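Long-range contacts in hypothetical protein, similar to alpha-acetolactate decarboxylase (PDB 1XV2), which probably converts alpha-acetolactate to acetoin with loss of carbon dioxide, as a zinc-bound member of the alpha-acetolactate decarboxylase family: residues 11-16 with 208-213; 21-26 with 214-219; 29-34 with 75-80; 37-42 with 159-164; 44-49 with 129-134. All coordinates share one frame; numbering follows the deposited sequence.

Contacts 1, 3, 4 and 5 reach the mixed sheet, where strands 48-52, 37-42, 77-80, 7-11 and 207-211 lie in that order. Contact 3 puts a helix on it; contact 4 crosses it with the all-antiparallel sheet. Contact 1 joins 7-11 to 207-211, the strand outermost within this chain; contact 2 follows and ties loop 21-26 to helix 217-221. Contacts 1 and 2 alternate along the chain; contacts 3, 4 and 5 fall between their halves, 5 within the span of 4. Centres of contacts 3 and 4 are about 10 Å apart, of 1 and 5 about 18 Å. Contacts 4 and 5 come closest to the zinc, 1 and 2 touch the second subunit, and one sheet links both sites.

Contact 1: 11-16 with 208-213; sequences HGTLGT and FQQHFP
Gln-210 carries much of this contact with a folded side chain. From CB, CG stands anti to the backbone N (chi1 177°), and a bend at chi2 brings the amide up to Gly-12 and Thr-13. The Thr-13 and Gln-210 side chains cross at about a right angle. Past CD, Gln-210 OE1 lies 3.4 Å from Thr-13 CG2 and accepts a hydrogen bond from Gln-10. NE2 ends the chain and spends both of its hydrogens on carbonyls. It donates to Gly-12 O at 2.8 Å, reaching it from above the carbonyl plane. It also donates to His-211 O at 3.1 Å, with that oxygen in the plane of the amide. These bonds fix the rotation of the amide. His-211 O takes a second bond, from Gly-12 N at 3.0 Å, almost straight (179°) and nearly along the C=O axis. Beside this, the rings of His-11 and His-211 lie side by side and meet rim to rim. Their ND1 atoms are hydrogen-bonded at 3.0 Å, so one of the two must carry the proton there. His-11 NE2 is bonded to Thr-25 OG1. His-11 and His-211 form a parallel bridge between strands 7-11 and 207-211, just before Thr-13, the N-cap of helix 14-18, whose OG1 takes a weak bond from Thr-16 N. On its other side, strand 207-211 pairs antiparallel with a strand of the second subunit, whose Glu-206 bonds His-211 NE2.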
# COMPACT_ATOMS: atom_id res chain seq x y z
N HIS A 11 9.38 4.63 -0.86
CA HIS A 11 10.36 3.62 -1.22
C HIS A 11 10.52 2.74 0.01
O HIS A 11 10.94 3.20 1.07
CB HIS A 11 11.71 4.25 -1.57
CG HIS A 11 12.79 3.24 -1.81
ND1 HIS A 11 12.87 2.49 -2.96
CD2 HIS A 11 13.80 2.82 -1.01
CE1 HIS A 11 13.88 1.64 -2.85
NE2 HIS A 11 14.45 1.82 -1.68
N GLY A 12 10.17 1.46 -0.13
CA GLY A 12 10.26 0.56 1.00
C GLY A 12 9.09 0.84 1.91
O GLY A 12 8.26 1.69 1.60
N THR A 13 9.02 0.15 3.04
CA THR A 13 7.93 0.34 3.98
C THR A 13 8.41 0.42 5.43
O THR A 13 9.53 0.01 5.74
CB THR A 13 6.90 -0.80 3.87
OG1 THR A 13 7.52 -2.04 4.21
CG2 THR A 13 6.36 -0.90 2.46
N LEU A 14 7.57 0.94 6.31
CA LEU A 14 7.93 1.06 7.71
C LEU A 14 8.00 -0.31 8.39
O LEU A 14 8.90 -0.57 9.19
CB LEU A 14 6.93 1.94 8.45
CG LEU A 14 7.17 2.13 9.95
CD1 LEU A 14 8.56 2.71 10.17
CD2 LEU A 14 6.11 3.04 10.52
N GLY A 15 7.05 -1.18 8.06
CA GLY A 15 7.02 -2.50 8.66
C GLY A 15 8.24 -3.35 8.34
O GLY A 15 8.73 -4.07 9.21
N THR A 16 8.73 -3.27 7.11
CA THR A 16 9.90 -4.04 6.69
C THR A 16 11.17 -3.43 7.29
O THR A 16 12.13 -4.15 7.58
CB THR A 16 10.02 -4.09 5.15
OG1 THR A 16 8.91 -4.82 4.60
CG2 THR A 16 11.32 -4.76 4.73
N PHE A 208 -1.15 6.71 -4.18
CA PHE A 208 -0.05 6.29 -3.32
C PHE A 208 0.82 5.38 -4.18
O PHE A 208 0.37 4.31 -4.60
CB PHE A 208 -0.60 5.52 -2.12
CG PHE A 208 0.46 4.93 -1.24
CD1 PHE A 208 1.31 5.74 -0.50
CD2 PHE A 208 0.59 3.55 -1.13
CE1 PHE A 208 2.28 5.18 0.34
CE2 PHE A 208 1.55 2.98 -0.29
CZ PHE A 208 2.39 3.80 0.44
N GLN A 209 2.05 5.80 -4.44
CA GLN A 209 2.96 5.01 -5.26
C GLN A 209 4.03 4.32 -4.42
O GLN A 209 4.96 4.96 -3.92
CB GLN A 209 3.62 5.90 -6.31
CG GLN A 209 4.48 5.17 -7.33
CD GLN A 209 5.01 6.10 -8.40
OE1 GLN A 209 4.26 6.89 -8.96
NE2 GLN A 209 6.30 6.00 -8.69
N GLN A 210 3.90 3.00 -4.26
CA GLN A 210 4.84 2.21 -3.46
C GLN A 210 5.90 1.54 -4.32
O GLN A 210 5.57 0.76 -5.22
CB GLN A 210 4.08 1.14 -2.67
CG GLN A 210 4.97 0.22 -1.85
CD GLN A 210 5.66 0.93 -0.70
OE1 GLN A 210 5.02 1.33 0.27
NE2 GLN A 210 6.97 1.11 -0.81
N HIS A 211 7.16 1.83 -4.04
CA HIS A 211 8.27 1.26 -4.79
C HIS A 211 9.03 0.25 -3.94
O HIS A 211 9.27 0.47 -2.76
CB HIS A 211 9.20 2.37 -5.27
CG HIS A 211 10.36 1.89 -6.09
ND1 HIS A 211 11.65 1.88 -5.62
CD2 HIS A 211 10.41 1.41 -7.35
CE1 HIS A 211 12.46 1.41 -6.55
NE2 HIS A 211 11.73 1.12 -7.62
N PHE A 212 9.42 -0.87 -4.57
CA PHE A 212 10.13 -1.94 -3.89
C PHE A 212 11.53 -2.15 -4.49
O PHE A 212 11.71 -2.03 -5.70
CB PHE A 212 9.35 -3.26 -4.04
CG PHE A 212 7.98 -3.23 -3.42
CD1 PHE A 212 7.75 -3.81 -2.17
CD2 PHE A 212 6.90 -2.65 -4.09
CE1 PHE A 212 6.48 -3.80 -1.59
CE2 PHE A 212 5.62 -2.64 -3.52
CZ PHE A 212 5.41 -3.22 -2.27
N PRO A 213 12.52 -2.46 -3.65
CA PRO A 213 13.89 -2.69 -4.11
C PRO A 213 14.06 -4.09 -4.71
O PRO A 213 14.68 -4.96 -4.11
CB PRO A 213 14.72 -2.49 -2.85
CG PRO A 213 13.80 -3.04 -1.78
CD PRO A 213 12.46 -2.44 -2.17

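Contact 2: 21-26 with 214-219; sequences LLEGTA and VNNETF
The backbones stay apart here, with Thr-25 CA and Asn-216 CA 6.6 Å from each other, so side chains bridge an irregular loop and the start of a helix. Glu-23 does most of the work. Its chain is extended beyond CG and places one carboxylate oxygen on each of two partners. Asn-216 ND2 donates to OE1 of Glu-23 at 3.1 Å, from above the carboxylate plane. Thr-218 OG1 donates to OE2 of Glu-23 at 2.5 Å, a very short bond. A water joins the network by donating to Glu-23 OE1 and accepting from Thr-218 N. Asn-216 is the N-cap of the helix; its OD1 accepts from Phe-219 N at 2.8 Å, in the carbonyl plane, so the amide is held at both ends. Thr-25 CG2 rests against this amide, 3.5 Å from Asn-216 ND2, while Thr-25 OG1 is bonded to His-11. Deeper in, Leu-21 CD2 meets the ring edge of Phe-219, 3.8 Å from its CD1. Helix 217-221 is thus fastened at its first turn to the loop between helix 14-18 and strand 26-27. Thr-16 of helix 14-18 touches both Leu-21 and Phe-219, and the second subunit packs on Phe-219 through Leu-111.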
# COMPACT_ATOMS: atom_id res chain seq x y z
N LEU A 21 15.45 -4.89 8.01
CA LEU A 21 16.07 -4.73 6.70
C LEU A 21 16.48 -3.27 6.55
O LEU A 21 15.75 -2.45 6.00
CB LEU A 21 15.11 -5.15 5.59
CG LEU A 21 14.92 -6.66 5.46
CD1 LEU A 21 14.21 -7.20 6.69
CD2 LEU A 21 14.11 -6.97 4.21
N LEU A 22 17.68 -2.95 7.04
CA LEU A 22 18.18 -1.59 7.01
C LEU A 22 19.14 -1.24 5.87
O LEU A 22 19.68 -0.13 5.85
CB LEU A 22 18.83 -1.27 8.36
CG LEU A 22 18.05 -1.78 9.58
CD1 LEU A 22 18.74 -1.32 10.86
CD2 LEU A 22 16.61 -1.26 9.52
N GLU A 23 19.35 -2.16 4.94
CA GLU A 23 20.24 -1.88 3.82
C GLU A 23 19.74 -0.71 2.96
O GLU A 23 18.54 -0.60 2.70
CB GLU A 23 20.40 -3.12 2.93
CG GLU A 23 21.41 -4.13 3.45
CD GLU A 23 21.59 -5.32 2.51
OE1 GLU A 23 21.66 -5.10 1.28
OE2 GLU A 23 21.68 -6.46 3.00
N GLY A 24 20.65 0.16 2.54
CA GLY A 24 20.26 1.27 1.70
C GLY A 24 19.92 0.69 0.34
O GLY A 24 20.74 -0.01 -0.25
N THR A 25 18.72 0.97 -0.17
CA THR A 25 18.31 0.41 -1.45
C THR A 25 17.94 1.44 -2.50
O THR A 25 17.64 1.09 -3.65
CB THR A 25 17.13 -0.54 -1.26
OG1 THR A 25 16.07 0.15 -0.60
CG2 THR A 25 17.55 -1.74 -0.42
N ALA A 26 17.94 2.71 -2.11
CA ALA A 26 17.63 3.79 -3.03
C ALA A 26 18.54 4.97 -2.70
O ALA A 26 18.99 5.12 -1.56
CB ALA A 26 16.17 4.20 -2.90
N VAL A 214 13.52 -4.28 -5.91
CA VAL A 214 13.59 -5.58 -6.58
C VAL A 214 15.00 -6.04 -6.92
O VAL A 214 15.21 -7.22 -7.23
CB VAL A 214 12.74 -5.57 -7.86
CG1 VAL A 214 11.28 -5.31 -7.51
CG2 VAL A 214 13.24 -4.51 -8.82
N ASN A 215 15.96 -5.13 -6.88
CA ASN A 215 17.35 -5.45 -7.20
C ASN A 215 18.19 -5.78 -5.97
O ASN A 215 19.35 -6.16 -6.10
CB ASN A 215 18.00 -4.30 -7.94
CG ASN A 215 17.33 -4.02 -9.25
OD1 ASN A 215 17.19 -4.91 -10.09
ND2 ASN A 215 16.89 -2.78 -9.44
N ASN A 216 17.60 -5.62 -4.79
CA ASN A 216 18.30 -5.89 -3.55
C ASN A 216 18.10 -7.35 -3.15
O ASN A 216 16.99 -7.77 -2.85
CB ASN A 216 17.80 -4.95 -2.45
CG ASN A 216 18.51 -5.17 -1.13
OD1 ASN A 216 18.06 -5.95 -0.29
ND2 ASN A 216 19.64 -4.49 -0.94
N GLU A 217 19.19 -8.10 -3.14
CA GLU A 217 19.16 -9.51 -2.81
C GLU A 217 18.67 -9.84 -1.40
O GLU A 217 17.97 -10.83 -1.20
CB GLU A 217 20.54 -10.13 -3.02
CG GLU A 217 20.60 -11.62 -2.76
CD GLU A 217 21.93 -12.23 -3.19
OE1 GLU A 217 22.25 -12.17 -4.39
OE2 GLU A 217 22.65 -12.76 -2.31
N THR A 218 19.03 -9.01 -0.42
CA THR A 218 18.60 -9.27 0.95
C THR A 218 17.08 -9.17 1.07
O THR A 218 16.45 -10.03 1.70
CB THR A 218 19.27 -8.29 1.93
OG1 THR A 218 20.69 -8.41 1.83
CG2 THR A 218 18.84 -8.60 3.35
N PHE A 219 16.50 -8.14 0.48
CA PHE A 219 15.05 -7.97 0.52
C PHE A 219 14.37 -9.13 -0.23
O PHE A 219 13.48 -9.79 0.31
CB PHE A 219 14.65 -6.65 -0.13
CG PHE A 219 13.17 -6.44 -0.22
CD1 PHE A 219 12.41 -6.24 0.93
CD2 PHE A 219 12.52 -6.49 -1.45
CE1 PHE A 219 11.03 -6.10 0.87
CE2 PHE A 219 11.12 -6.35 -1.53
CZ PHE A 219 10.38 -6.15 -0.37
O HOH W 1 21.48 -7.35 -0.59

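Contact 3: 29-34 with 75-80; sequences NELLEH and PYASIT
Leu-31 reaches from the helix to the sheet and lies over Ala-77. Its CD1 is 3.6 Å from Ala-77 CB, and CG is almost as close. The same CD1 also touches Ile-79 CG2 at 3.9 Å, so one methyl fits against two residues of the strand. Ile-79 covers the most ground. Its CG1 is anti to the backbone N (chi1 -157°), which sends CD1 against the backbone at Leu-31. There CD1 sits 3.6 Å from Leu-31 O and also meets Leu-32 CD2 at 4.2 Å. The other branch, CG2, lies in the crowded position between backbone N and carbonyl carbon. It packs 3.8 Å from His-34 CB. No hydrogen bond crosses between the two segments, and the contact is almost wholly apolar. The imidazole of His-34 turns back to its own segment. Its ND1 donates to Glu-30 O at 3.3 Å, with the oxygen in the ring plane. Glu-30 O also accepts from Glu-33 N, and the His-34 ring stacks on Tyr-9. Along strand 77-80 the side chains alternate. Ala-77 and Ile-79 point to the helix, while Ser-78 and Thr-80 point the other way and touch Phe-161. This is classic helix-on-sheet packing: helix 28-32 packs on part of one face of the mixed sheet, where Phe-51 of strand 48-52 touches Leu-31, Leu-32 and Ile-79.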
# COMPACT_ATOMS: atom_id res chain seq x y z
N ASN A 29 19.36 11.15 -4.40
CA ASN A 29 19.09 11.77 -5.69
C ASN A 29 17.90 11.12 -6.39
O ASN A 29 17.08 11.80 -7.01
CB ASN A 29 20.33 11.67 -6.60
CG ASN A 29 21.44 12.62 -6.19
OD1 ASN A 29 22.57 12.51 -6.66
ND2 ASN A 29 21.13 13.57 -5.31
N GLU A 30 17.80 9.80 -6.29
CA GLU A 30 16.69 9.08 -6.92
C GLU A 30 15.37 9.46 -6.26
O GLU A 30 14.34 9.59 -6.93
CB GLU A 30 16.92 7.57 -6.82
CG GLU A 30 18.26 7.12 -7.39
CD GLU A 30 18.46 5.62 -7.33
OE1 GLU A 30 18.16 5.01 -6.28
OE2 GLU A 30 18.94 5.05 -8.34
N LEU A 31 15.39 9.65 -4.94
CA LEU A 31 14.19 10.03 -4.21
C LEU A 31 13.74 11.44 -4.60
O LEU A 31 12.55 11.70 -4.80
CB LEU A 31 14.44 9.96 -2.70
CG LEU A 31 13.88 8.72 -1.99
CD1 LEU A 31 12.36 8.81 -1.96
CD2 LEU A 31 14.32 7.46 -2.69
N LEU A 32 14.70 12.35 -4.70
CA LEU A 32 14.41 13.73 -5.06
C LEU A 32 13.73 13.84 -6.42
O LEU A 32 13.08 14.84 -6.72
CB LEU A 32 15.69 14.57 -5.03
CG LEU A 32 16.15 14.97 -3.63
CD1 LEU A 32 17.46 15.74 -3.71
CD2 LEU A 32 15.07 15.82 -2.97
N GLU A 33 13.90 12.82 -7.25
CA GLU A 33 13.27 12.82 -8.57
C GLU A 33 11.76 12.73 -8.41
O GLU A 33 11.01 13.16 -9.29
CB GLU A 33 13.76 11.63 -9.41
CG GLU A 33 15.19 11.76 -9.93
CD GLU A 33 15.38 12.98 -10.83
OE1 GLU A 33 15.51 14.10 -10.29
OE2 GLU A 33 15.40 12.82 -12.07
N HIS A 34 11.31 12.19 -7.28
CA HIS A 34 9.88 12.04 -7.02
C HIS A 34 9.28 13.10 -6.09
O HIS A 34 8.07 13.12 -5.88
CB HIS A 34 9.58 10.66 -6.43
CG HIS A 34 9.89 9.52 -7.36
ND1 HIS A 34 11.15 8.99 -7.49
CD2 HIS A 34 9.09 8.82 -8.20
CE1 HIS A 34 11.12 8.00 -8.37
NE2 HIS A 34 9.88 7.88 -8.81
N PRO A 75 16.96 3.12 3.12
CA PRO A 75 16.22 1.86 3.19
C PRO A 75 14.71 2.09 3.22
O PRO A 75 13.93 1.18 2.92
CB PRO A 75 16.73 1.25 4.49
CG PRO A 75 16.83 2.45 5.37
CD PRO A 75 17.46 3.50 4.46
N TYR A 76 14.31 3.31 3.58
CA TYR A 76 12.90 3.69 3.67
C TYR A 76 12.74 5.20 3.54
O TYR A 76 13.37 5.96 4.27
CB TYR A 76 12.30 3.22 5.00
CG TYR A 76 10.85 3.62 5.18
CD1 TYR A 76 9.92 3.42 4.16
CD2 TYR A 76 10.41 4.19 6.38
CE1 TYR A 76 8.58 3.77 4.33
CE2 TYR A 76 9.07 4.54 6.55
CZ TYR A 76 8.16 4.33 5.52
OH TYR A 76 6.84 4.68 5.68
N ALA A 77 11.88 5.63 2.63
CA ALA A 77 11.66 7.05 2.41
C ALA A 77 10.26 7.35 1.87
O ALA A 77 9.68 6.55 1.15
CB ALA A 77 12.70 7.59 1.43
N SER A 78 9.74 8.52 2.23
CA SER A 78 8.43 8.98 1.77
C SER A 78 8.65 10.39 1.26
O SER A 78 9.24 11.22 1.95
CB SER A 78 7.43 9.00 2.93
OG SER A 78 7.27 7.70 3.48
N ILE A 79 8.18 10.68 0.04
CA ILE A 79 8.38 12.01 -0.53
C ILE A 79 7.25 12.43 -1.47
O ILE A 79 6.50 11.59 -1.97
CB ILE A 79 9.72 12.07 -1.29
CG1 ILE A 79 10.20 13.52 -1.39
CG2 ILE A 79 9.55 11.47 -2.69
CD1 ILE A 79 11.62 13.65 -1.93
N THR A 80 7.13 13.73 -1.70
CA THR A 80 6.09 14.24 -2.58
C THR A 80 6.43 15.61 -3.15
O THR A 80 7.26 16.33 -2.60
CB THR A 80 4.75 14.36 -1.83
OG1 THR A 80 3.71 14.71 -2.75
CG2 THR A 80 4.84 15.44 -0.76

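Contact 4: 37-42 with 159-164; sequences LGIATL and VGFFTP
Strands 37-42 and 159-163 cross at nearly a right angle (-87°), their axes 5.8 Å apart at closest approach. The crossing lies at two glycines, Gly-38 and Gly-160, whose CA atoms are 5.9 Å apart. The strands come close here, and the flanking side chains interleave. Leu-37 and Val-159 lie alongside each other, pointing opposite ways. Leu-37 CD1 meets Val-159 CG1 at 3.9 Å, and Leu-37 CG lies against the same isopropyl group. The second methyl of Val-159, CG2, stands in the crowded position between its backbone N and carbonyl carbon. It points at Gly-38 O, 3.5 Å away. Ile-39 runs past Val-159 on the other side of Gly-38, with CG2 3.7 Å from Val-159 O. Phe-161 approaches with its ring tip. Its CG lies anti to the carbonyl carbon (chi1 -57°), and this brings the tip of the ring to the other strand. CZ is 3.6 Å from Leu-37 O, and CE2 is 3.7 Å from Gly-38 CA. Leu-37 O and Ile-39 N both lie at the edge of the ring. Phe-161 also touches Ala-114 of strand 113-118. The side chain of Ile-39 is about 5 Å from the zinc, and Val-159 shares a backbone hydrogen bond with the zinc ligand His-178. Leu-37, Gly-38 and Ile-39 make their backbone bonds with neighbouring strands of their own sheet. At this crossing the two sheets are therefore held by apolar contact and not by hydrogen bonds.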
# COMPACT_ATOMS: atom_id res chain seq x y z
N LEU A 37 9.56 17.34 -0.70
CA LEU A 37 9.19 17.38 0.71
C LEU A 37 8.94 15.98 1.22
O LEU A 37 8.15 15.23 0.63
CB LEU A 37 7.95 18.25 0.92
CG LEU A 37 7.38 18.33 2.34
CD1 LEU A 37 6.65 19.64 2.53
CD2 LEU A 37 6.46 17.15 2.60
N GLY A 38 9.59 15.61 2.32
CA GLY A 38 9.41 14.28 2.87
C GLY A 38 10.33 13.93 4.02
O GLY A 38 11.02 14.79 4.58
N ILE A 39 10.35 12.65 4.34
CA ILE A 39 11.16 12.14 5.44
C ILE A 39 11.79 10.81 5.05
O ILE A 39 11.31 10.13 4.15
CB ILE A 39 10.29 11.91 6.68
CG1 ILE A 39 9.22 10.86 6.35
CG2 ILE A 39 9.62 13.21 7.10
CD1 ILE A 39 8.22 10.63 7.46
N ALA A 40 12.85 10.44 5.76
CA ALA A 40 13.54 9.18 5.50
C ALA A 40 14.65 8.98 6.51
O ALA A 40 14.69 9.63 7.56
CB ALA A 40 14.11 9.18 4.07
N THR A 41 15.54 8.05 6.20
CA THR A 41 16.69 7.75 7.03
C THR A 41 17.73 7.15 6.10
O THR A 41 17.44 6.88 4.93
CB THR A 41 16.34 6.77 8.17
OG1 THR A 41 17.52 6.49 8.92
CG2 THR A 41 15.74 5.48 7.61
N LEU A 42 18.95 6.96 6.60
CA LEU A 42 20.01 6.40 5.76
C LEU A 42 20.27 4.93 6.03
O LEU A 42 19.64 4.33 6.90
CB LEU A 42 21.31 7.19 5.97
CG LEU A 42 21.23 8.70 5.70
CD1 LEU A 42 22.59 9.32 5.91
CD2 LEU A 42 20.74 8.94 4.27
N VAL A 159 7.76 18.62 8.63
CA VAL A 159 7.21 18.04 7.41
C VAL A 159 6.92 16.59 7.72
O VAL A 159 7.63 15.96 8.52
CB VAL A 159 8.19 18.14 6.21
CG1 VAL A 159 8.54 19.59 5.93
CG2 VAL A 159 9.45 17.32 6.47
N GLY A 160 5.88 16.05 7.11
CA GLY A 160 5.54 14.67 7.36
C GLY A 160 4.33 14.21 6.58
O GLY A 160 3.86 14.90 5.67
N PHE A 161 3.82 13.04 6.94
CA PHE A 161 2.68 12.47 6.26
C PHE A 161 1.73 11.78 7.21
O PHE A 161 2.12 11.32 8.29
CB PHE A 161 3.16 11.43 5.24
CG PHE A 161 4.11 11.98 4.23
CD1 PHE A 161 3.65 12.73 3.16
CD2 PHE A 161 5.48 11.75 4.36
CE1 PHE A 161 4.54 13.25 2.22
CE2 PHE A 161 6.37 12.27 3.43
CZ PHE A 161 5.90 13.02 2.36
N PHE A 162 0.47 11.70 6.81
CA PHE A 162 -0.54 11.03 7.59
C PHE A 162 -0.89 9.77 6.82
O PHE A 162 -1.13 9.82 5.61
CB PHE A 162 -1.80 11.89 7.73
CG PHE A 162 -2.92 11.21 8.47
CD1 PHE A 162 -2.92 11.16 9.86
CD2 PHE A 162 -3.94 10.58 7.77
CE1 PHE A 162 -3.93 10.49 10.55
CE2 PHE A 162 -4.96 9.91 8.45
CZ PHE A 162 -4.95 9.87 9.85
N THR A 163 -0.89 8.64 7.52
CA THR A 163 -1.21 7.36 6.91
C THR A 163 -2.55 6.87 7.46
O THR A 163 -2.74 6.83 8.68
CB THR A 163 -0.13 6.32 7.24
OG1 THR A 163 1.14 6.78 6.74
CG2 THR A 163 -0.47 4.97 6.61
N PRO A 164 -3.49 6.51 6.58
CA PRO A 164 -4.81 6.03 7.02
C PRO A 164 -4.71 4.64 7.66
O PRO A 164 -3.83 3.85 7.31
CB PRO A 164 -5.63 6.04 5.73
CG PRO A 164 -4.60 5.73 4.68
CD PRO A 164 -3.42 6.57 5.11

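Contact 5: 44-49 with 129-134; sequences GSDGEV and MPAQQP
The tight part lies around Met-129, present as selenomethionine. Its backbone is held at both ends. Met-129 N donates to Glu-48 OE2 at 2.7 Å in a nearly straight bond (166°) that uses the anti lone pair of the carboxylate. Met-129 O accepts from Gly-47 N at 2.9 Å, in the carbonyl plane. The Glu-48 chain bends at chi2 to bring the carboxylate back to this backbone. Ser-45 OG adds a contact of 3.5 Å to Met-129 CG, whose side chain then turns away and touches Ser-142 and Ala-143 of helix 140-143. Further along, Asp-46 CB presses on Ala-131 CB at 3.4 Å, although the Asp-46 side chain as a whole leads away. Gln-132 N donates to Gly-44 O at 3.0 Å, on a lone pair of the carbonyl. The two segments run roughly antiparallel here. Ser-45 and Asp-46 form a G1 beta bulge opposite Leu-42. The looser side is bridged by water. One water donates to both Gly-44 O and Pro-130 O, bridging the two segments. A second sits between Asp-46 OD1 and Met-129 O, 2.7 Å from the latter. Beyond Gln-132 the loop parts from residues 44-49. Glu-48 OE2 also forms a salt bridge with Arg-127, so this oxygen has two firm donors. Both should favour the ionised carboxylate. The Glu-48 side chain is about 4 Å from the zinc, consistent with a charged group held in place beside the probable active site.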
# COMPACT_ATOMS: atom_id res chain seq x y z
N GLY A 44 21.28 1.51 7.39
CA GLY A 44 21.41 1.13 8.79
C GLY A 44 20.48 1.95 9.66
O GLY A 44 20.57 1.92 10.89
N SER A 45 19.56 2.66 9.00
CA SER A 45 18.59 3.53 9.66
C SER A 45 19.38 4.61 10.39
O SER A 45 19.06 4.97 11.53
CB SER A 45 17.72 2.76 10.65
OG SER A 45 16.65 3.58 11.11
N ASP A 46 20.42 5.10 9.73
CA ASP A 46 21.27 6.12 10.31
C ASP A 46 20.65 7.51 10.28
O ASP A 46 20.49 8.11 9.22
CB ASP A 46 22.62 6.15 9.59
CG ASP A 46 23.49 7.32 10.02
OD1 ASP A 46 23.56 7.60 11.24
OD2 ASP A 46 24.09 7.97 9.14
N GLY A 47 20.30 8.00 11.46
CA GLY A 47 19.76 9.34 11.57
C GLY A 47 18.38 9.62 11.03
O GLY A 47 17.55 8.72 10.84
N GLU A 48 18.14 10.90 10.76
CA GLU A 48 16.86 11.38 10.28
C GLU A 48 17.02 12.22 9.03
O GLU A 48 17.74 13.22 9.04
CB GLU A 48 16.22 12.23 11.37
CG GLU A 48 16.21 11.59 12.75
CD GLU A 48 15.35 10.35 12.80
OE1 GLU A 48 14.55 10.16 11.86
OE2 GLU A 48 15.46 9.58 13.78
N VAL A 49 16.33 11.83 7.96
CA VAL A 49 16.39 12.59 6.72
C VAL A 49 15.15 13.47 6.61
O VAL A 49 14.04 13.02 6.85
CB VAL A 49 16.44 11.67 5.49
CG1 VAL A 49 16.44 12.50 4.21
CG2 VAL A 49 17.68 10.79 5.54
N MSE A 129 17.53 8.74 15.32
CA MSE A 129 17.74 7.30 15.30
C MSE A 129 19.21 6.94 15.18
O MSE A 129 19.87 7.33 14.22
CB MSE A 129 16.95 6.67 14.14
CG MSE A 129 16.79 5.16 14.25
SE MSE A 129 15.66 4.63 15.72
CE MSE A 129 13.95 4.70 14.82
N PRO A 130 19.75 6.20 16.16
CA PRO A 130 21.16 5.80 16.12
C PRO A 130 21.38 4.74 15.04
O PRO A 130 20.59 3.80 14.90
CB PRO A 130 21.41 5.28 17.53
CG PRO A 130 20.08 4.70 17.91
CD PRO A 130 19.11 5.74 17.41
N ALA A 131 22.46 4.89 14.28
CA ALA A 131 22.77 3.96 13.21
C ALA A 131 23.15 2.57 13.70
O ALA A 131 23.68 2.40 14.80
CB ALA A 131 23.88 4.53 12.34
N GLN A 132 22.87 1.57 12.86
CA GLN A 132 23.20 0.18 13.15
C GLN A 132 24.23 -0.26 12.11
O GLN A 132 24.29 0.30 11.02
CB GLN A 132 21.97 -0.72 13.01
CG GLN A 132 21.26 -1.07 14.30
CD GLN A 132 20.21 -2.15 14.10
OE1 GLN A 132 20.51 -3.22 13.56
NE2 GLN A 132 18.98 -1.89 14.53
N GLN A 133 25.03 -1.25 12.46
CA GLN A 133 26.03 -1.79 11.54
C GLN A 133 25.61 -3.24 11.29
O GLN A 133 25.19 -3.94 12.21
CB GLN A 133 27.42 -1.76 12.16
CG GLN A 133 27.94 -0.36 12.49
CD GLN A 133 27.96 0.55 11.28
OE1 GLN A 133 28.50 0.19 10.23
NE2 GLN A 133 27.37 1.73 11.42
N PRO A 134 25.72 -3.70 10.03
CA PRO A 134 25.34 -5.08 9.71
C PRO A 134 26.25 -6.11 10.40
O PRO A 134 27.43 -5.85 10.63
CB PRO A 134 25.46 -5.12 8.19
CG PRO A 134 26.55 -4.14 7.91
CD PRO A 134 26.21 -3.00 8.84
O HOH W 2 19.32 1.65 13.51
O HOH W 3 22.20 8.61 13.65